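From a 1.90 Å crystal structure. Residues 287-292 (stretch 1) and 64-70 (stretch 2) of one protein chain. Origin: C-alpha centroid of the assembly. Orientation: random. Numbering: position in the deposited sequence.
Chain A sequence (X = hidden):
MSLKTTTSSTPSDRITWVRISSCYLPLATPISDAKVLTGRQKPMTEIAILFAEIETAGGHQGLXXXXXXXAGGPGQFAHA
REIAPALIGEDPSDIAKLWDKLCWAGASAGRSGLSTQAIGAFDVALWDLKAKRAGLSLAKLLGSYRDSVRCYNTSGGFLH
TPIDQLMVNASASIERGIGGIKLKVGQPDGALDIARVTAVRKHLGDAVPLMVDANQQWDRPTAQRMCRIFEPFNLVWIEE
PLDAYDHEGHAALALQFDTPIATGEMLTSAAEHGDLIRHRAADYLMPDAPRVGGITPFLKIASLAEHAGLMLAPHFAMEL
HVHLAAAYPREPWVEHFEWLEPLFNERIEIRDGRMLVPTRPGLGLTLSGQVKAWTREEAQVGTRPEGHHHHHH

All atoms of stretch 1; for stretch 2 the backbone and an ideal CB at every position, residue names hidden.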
ATOM      1  N   PRO A 287      -1.300 -21.825  18.043  1.00 16.73           N
ATOM      2  CA  PRO A 287      -2.710 -21.839  18.426  1.00 17.78           C
ATOM      3  C   PRO A 287      -2.960 -22.910  19.481  1.00 17.72           C
ATOM      4  O   PRO A 287      -2.279 -23.935  19.509  1.00 16.15           O
ATOM      5  CB  PRO A 287      -3.418 -22.133  17.110  1.00 16.75           C
ATOM      6  CG  PRO A 287      -2.443 -23.019  16.401  1.00 18.87           C
ATOM      7  CD  PRO A 287      -1.116 -22.334  16.673  1.00 16.88           C
ATOM      8  N   ASP A 288      -3.922 -22.645  20.356  1.00 15.97           N
ATOM      9  CA  ASP A 288      -4.305 -23.556  21.430  1.00 17.64           C
ATOM     10  C   ASP A 288      -5.771 -23.885  21.145  1.00 17.12           C
ATOM     11  O   ASP A 288      -6.647 -23.045  21.353  1.00 14.96           O
ATOM     12  CB  ASP A 288      -4.150 -22.827  22.773  1.00 18.88           C
ATOM     13  CG  ASP A 288      -4.563 -23.672  23.965  1.00 22.66           C
ATOM     14  OD1 ASP A 288      -5.441 -24.546  23.816  1.00 22.62           O
ATOM     15  OD2 ASP A 288      -4.021 -23.439  25.066  1.00 22.22           O
ATOM     16  N   ALA A 289      -6.038 -25.094  20.654  1.00 16.14           N
ATOM     17  CA  ALA A 289      -7.402 -25.493  20.308  1.00 18.38           C
ATOM     18  C   ALA A 289      -8.457 -25.165  21.373  1.00 20.01           C
ATOM     19  O   ALA A 289      -9.403 -24.428  21.102  1.00 19.78           O
ATOM     20  CB  ALA A 289      -7.444 -26.985  19.954  1.00 18.75           C
ATOM     21  N   PRO A 290      -8.316 -25.710  22.593  1.00 22.21           N
ATOM     22  CA  PRO A 290      -9.300 -25.423  23.645  1.00 22.95           C
ATOM     23  C   PRO A 290      -9.477 -23.926  23.903  1.00 22.53           C
ATOM     24  O   PRO A 290     -10.584 -23.446  24.137  1.00 23.41           O
ATOM     25  CB  PRO A 290      -8.723 -26.140  24.864  1.00 22.77           C
ATOM     26  CG  PRO A 290      -8.003 -27.303  24.264  1.00 25.11           C
ATOM     27  CD  PRO A 290      -7.311 -26.682  23.064  1.00 23.95           C
ATOM     28  N   ARG A 291      -8.377 -23.189  23.855  1.00 21.91           N
ATOM     29  CA  ARG A 291      -8.419 -21.759  24.109  1.00 22.55           C
ATOM     30  C   ARG A 291      -9.093 -20.926  23.010  1.00 20.16           C
ATOM     31  O   ARG A 291      -9.677 -19.884  23.298  1.00 19.13           O
ATOM     32  CB  ARG A 291      -6.998 -21.243  24.360  1.00 24.49           C
ATOM     33  CG  ARG A 291      -6.947 -19.816  24.870  1.00 31.16           C
ATOM     34  CD  ARG A 291      -5.561 -19.443  25.387  1.00 35.50           C
ATOM     35  NE  ARG A 291      -5.143 -20.275  26.513  1.00 38.89           N
ATOM     36  CZ  ARG A 291      -4.169 -19.947  27.358  1.00 40.65           C
ATOM     37  NH1 ARG A 291      -3.518 -18.802  27.200  1.00 42.86           N
ATOM     38  NH2 ARG A 291      -3.848 -20.752  28.362  1.00 41.50           N
ATOM     39  N   VAL A 292      -9.026 -21.380  21.761  1.00 17.79           N
ATOM     40  CA  VAL A 292      -9.626 -20.627  20.661  1.00 18.21           C
ATOM     41  C   VAL A 292     -11.054 -21.047  20.318  1.00 18.24           C
ATOM     42  O   VAL A 292     -11.674 -20.474  19.424  1.00 15.87           O
ATOM     43  CB  VAL A 292      -8.759 -20.706  19.370  1.00 19.38           C
ATOM     44  CG1 VAL A 292      -7.359 -20.185  19.653  1.00 18.52           C
ATOM     45  CG2 VAL A 292      -8.709 -22.131  18.849  1.00 18.70           C
ATOM     46  N   UNK A  64     -14.888 -34.312  24.978  1.00 17.18           N
ATOM     47  CA  UNK A  64     -14.069 -33.163  24.634  1.00 16.47           C
ATOM     48  C   UNK A  64     -13.803 -32.346  25.877  1.00 18.10           C
ATOM     49  O   UNK A  64     -14.348 -32.641  26.947  1.00 17.83           O
ATOM     50  CB  UNK A  64     -14.742 -32.308  23.558  1.00 16.47           C
ATOM     51  N   UNK A  65     -12.967 -31.318  25.764  1.00 16.83           N
ATOM     52  CA  UNK A  65     -12.692 -30.493  26.928  1.00 19.20           C
ATOM     53  C   UNK A  65     -12.088 -29.148  26.576  1.00 18.51           C
ATOM     54  O   UNK A  65     -11.609 -28.939  25.467  1.00 18.49           O
ATOM     55  CB  UNK A  65     -11.755 -31.238  27.881  1.00 19.20           C
ATOM     56  N   UNK A  66     -12.164 -28.226  27.525  1.00 20.20           N
ATOM     57  CA  UNK A  66     -11.566 -26.908  27.395  1.00 20.74           C
ATOM     58  C   UNK A  66     -10.956 -26.720  28.777  1.00 20.17           C
ATOM     59  O   UNK A  66     -11.076 -27.611  29.627  1.00 19.64           O
ATOM     60  CB  UNK A  66     -12.560 -25.812  27.005  1.00 20.74           C
ATOM     61  N   UNK A  67     -10.303 -25.593  29.025  1.00 19.03           N
ATOM     62  CA  UNK A  67      -9.677 -25.401  30.320  1.00 21.52           C
ATOM     63  C   UNK A  67      -9.440 -23.933  30.623  1.00 22.04           C
ATOM     64  O   UNK A  67      -9.573 -23.072  29.754  1.00 20.16           O
ATOM     65  CB  UNK A  67      -8.354 -26.167  30.384  1.00 21.52           C
ATOM     66  N   UNK A  68      -9.083 -23.663  31.871  1.00 21.77           N
ATOM     67  CA  UNK A  68      -8.772 -22.318  32.317  1.00 23.12           C
ATOM     68  C   UNK A  68      -7.622 -22.410  33.302  1.00 23.02           C
ATOM     69  O   UNK A  68      -7.665 -23.203  34.246  1.00 21.23           O
ATOM     70  CB  UNK A  68      -9.990 -21.637  32.944  1.00 23.12           C
ATOM     71  N   UNK A  69      -6.585 -21.624  33.052  1.00 25.11           N
ATOM     72  CA  UNK A  69      -5.441 -21.549  33.948  1.00 27.77           C
ATOM     73  C   UNK A  69      -5.734 -20.235  34.658  1.00 28.92           C
ATOM     74  O   UNK A  69      -5.767 -19.181  34.027  1.00 30.27           O
ATOM     75  CB  UNK A  69      -4.085 -21.587  33.240  1.00 27.77           C
ATOM     76  N   UNK A  70      -5.976 -20.314  35.960  1.00 28.56           N
ATOM     77  CA  UNK A  70      -6.339 -19.155  36.770  1.00 29.34           C
ATOM     78  C   UNK A  70      -7.837 -18.921  36.556  1.00 27.04           C
ATOM     79  O   UNK A  70      -8.547 -19.846  36.178  1.00 27.82           O
ATOM     80  CB  UNK A  70      -5.514 -17.921  36.399  1.00 29.34           C
TER

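Position 64 lies out of reach of stretch 1. Its angles, phi -146° and psi 174°, are extended and suit almost any residue except proline, so nothing visible selects one. The deposited residue is Gly64, which leaves the contact untouched.

Position 65 continues the extended strand. Its CA-to-CB bond points sideways, and the ideal CB has nothing of stretch 1 within 5.5 Å. A short side chain would miss stretch 1; a long apolar one could reach the ring of Pro290. The residue is Phe65. With chi1 at 68° (p), its ring ends nearer the proline than its CB does, and Phe65 CE1 lies 4.4 Å from Pro290 CG.

Position 66 is where the backbones come closest: its CA is 4.6 Å from the CA of Pro290. CA-to-CB points sideways, and the ideal CB is 4.2 Å from Pro290 O. Small residues such as alanine, serine or threonine would suit this. The residue is Ser66. Its CA packs 3.9 Å from Pro290 CB, and its OG is hydrogen-bonded elsewhere in the structure.

Position 67 also has a sideways CB with nothing of stretch 1 within 5.5 Å. Further out, stretch 1 offers the apolar flank of Pro290, then the carboxylate of Asp288 and the guanidinium of Arg291. A long side chain is needed, apolar along its length and polar at its tip. A tyrosine suits this well; another large side chain could at least pack on Pro290. The residue is Tyr67. Its chi1 of 76° (p) carries the ring edge past Pro290, with CD2 3.8 Å from Pro290 CB. Tyr67 OH donates a very short hydrogen bond of 2.4 Å to Asp288 OD2. Tyr67 OH accepts one of 2.7 Å from Arg291 NH2 and a weak one of 3.2 Å from Arg291 NE. Asp288 OD1 also caps the helix, accepting from Arg291 N at 3.2 Å.

Position 68 points its CB away from stretch 1. Many residues would suit. The residue is Ser68, which makes no contact here.

Position 69 points toward stretch 1, and its ideal CB is 5.0 Å from Arg291 NH2. An acid could pair with that charge, while a flexible chain could lie beside it. The residue is Lys69. Its CD sits 3.9 Å from Arg291 NH2, near the guanidinium plane, and its NZ runs on past the arginine.

Position 70 is out of reach. Its angles, phi 81° and psi -157°, would come most easily to glycine. The residue is Arg70, which makes no contact with stretch 1.

Stretch 2, residues 64-70: GFSYSKR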
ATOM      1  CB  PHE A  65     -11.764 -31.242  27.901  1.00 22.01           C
ATOM      2  CG  PHE A  65     -10.362 -31.450  27.385  1.00 25.14           C
ATOM      3  CD1 PHE A  65      -9.374 -30.496  27.613  1.00 28.74           C
ATOM      4  CD2 PHE A  65     -10.031 -32.596  26.672  1.00 27.14           C
ATOM      5  CE1 PHE A  65      -8.074 -30.677  27.141  1.00 29.52           C
ATOM      6  CE2 PHE A  65      -8.734 -32.789  26.192  1.00 30.39           C
ATOM      7  CZ  PHE A  65      -7.752 -31.823  26.429  1.00 30.02           C
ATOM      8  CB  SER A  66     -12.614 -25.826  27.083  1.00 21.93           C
ATOM      9  OG  SER A  66     -13.621 -25.756  28.075  1.00 27.19           O
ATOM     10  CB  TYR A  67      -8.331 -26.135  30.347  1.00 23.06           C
ATOM     11  CG  TYR A  67      -7.244 -25.410  29.582  1.00 26.37           C
ATOM     12  CD1 TYR A  67      -6.409 -24.496  30.220  1.00 28.19           C
ATOM     13  CD2 TYR A  67      -7.088 -25.593  28.212  1.00 28.77           C
ATOM     14  CE1 TYR A  67      -5.446 -23.781  29.514  1.00 32.02           C
ATOM     15  CE2 TYR A  67      -6.129 -24.881  27.492  1.00 31.21           C
ATOM     16  CZ  TYR A  67      -5.312 -23.976  28.152  1.00 32.47           C
ATOM     17  OH  TYR A  67      -4.369 -23.253  27.456  1.00 32.87           O
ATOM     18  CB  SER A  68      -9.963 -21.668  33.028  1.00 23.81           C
ATOM     19  OG  SER A  68     -11.096 -21.596  32.188  1.00 26.44           O
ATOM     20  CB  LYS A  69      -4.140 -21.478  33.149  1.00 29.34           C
ATOM     21  CG  LYS A  69      -3.723 -22.823  32.563  1.00 32.12           C
ATOM     22  CD  LYS A  69      -2.655 -22.664  31.488  1.00 36.04           C
ATOM     23  CE  LYS A  69      -1.395 -23.442  31.830  1.00 37.71           C
ATOM     24  NZ  LYS A  69      -0.391 -23.439  30.721  1.00 36.85           N
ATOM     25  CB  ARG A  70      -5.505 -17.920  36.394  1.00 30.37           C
ATOM     26  CG  ARG A  70      -4.021 -18.106  36.712  1.00 36.14           C
ATOM     27  CD  ARG A  70      -3.196 -16.848  36.483  1.00 41.31           C
ATOM     28  NE  ARG A  70      -1.766 -17.107  36.650  1.00 44.75           N
ATOM     29  CZ  ARG A  70      -1.189 -17.456  37.798  1.00 47.57           C
ATOM     30  NH1 ARG A  70      -1.916 -17.586  38.902  1.00 49.92           N
ATOM     31  NH2 ARG A  70       0.118 -17.686  37.842  1.00 48.62           N
TER
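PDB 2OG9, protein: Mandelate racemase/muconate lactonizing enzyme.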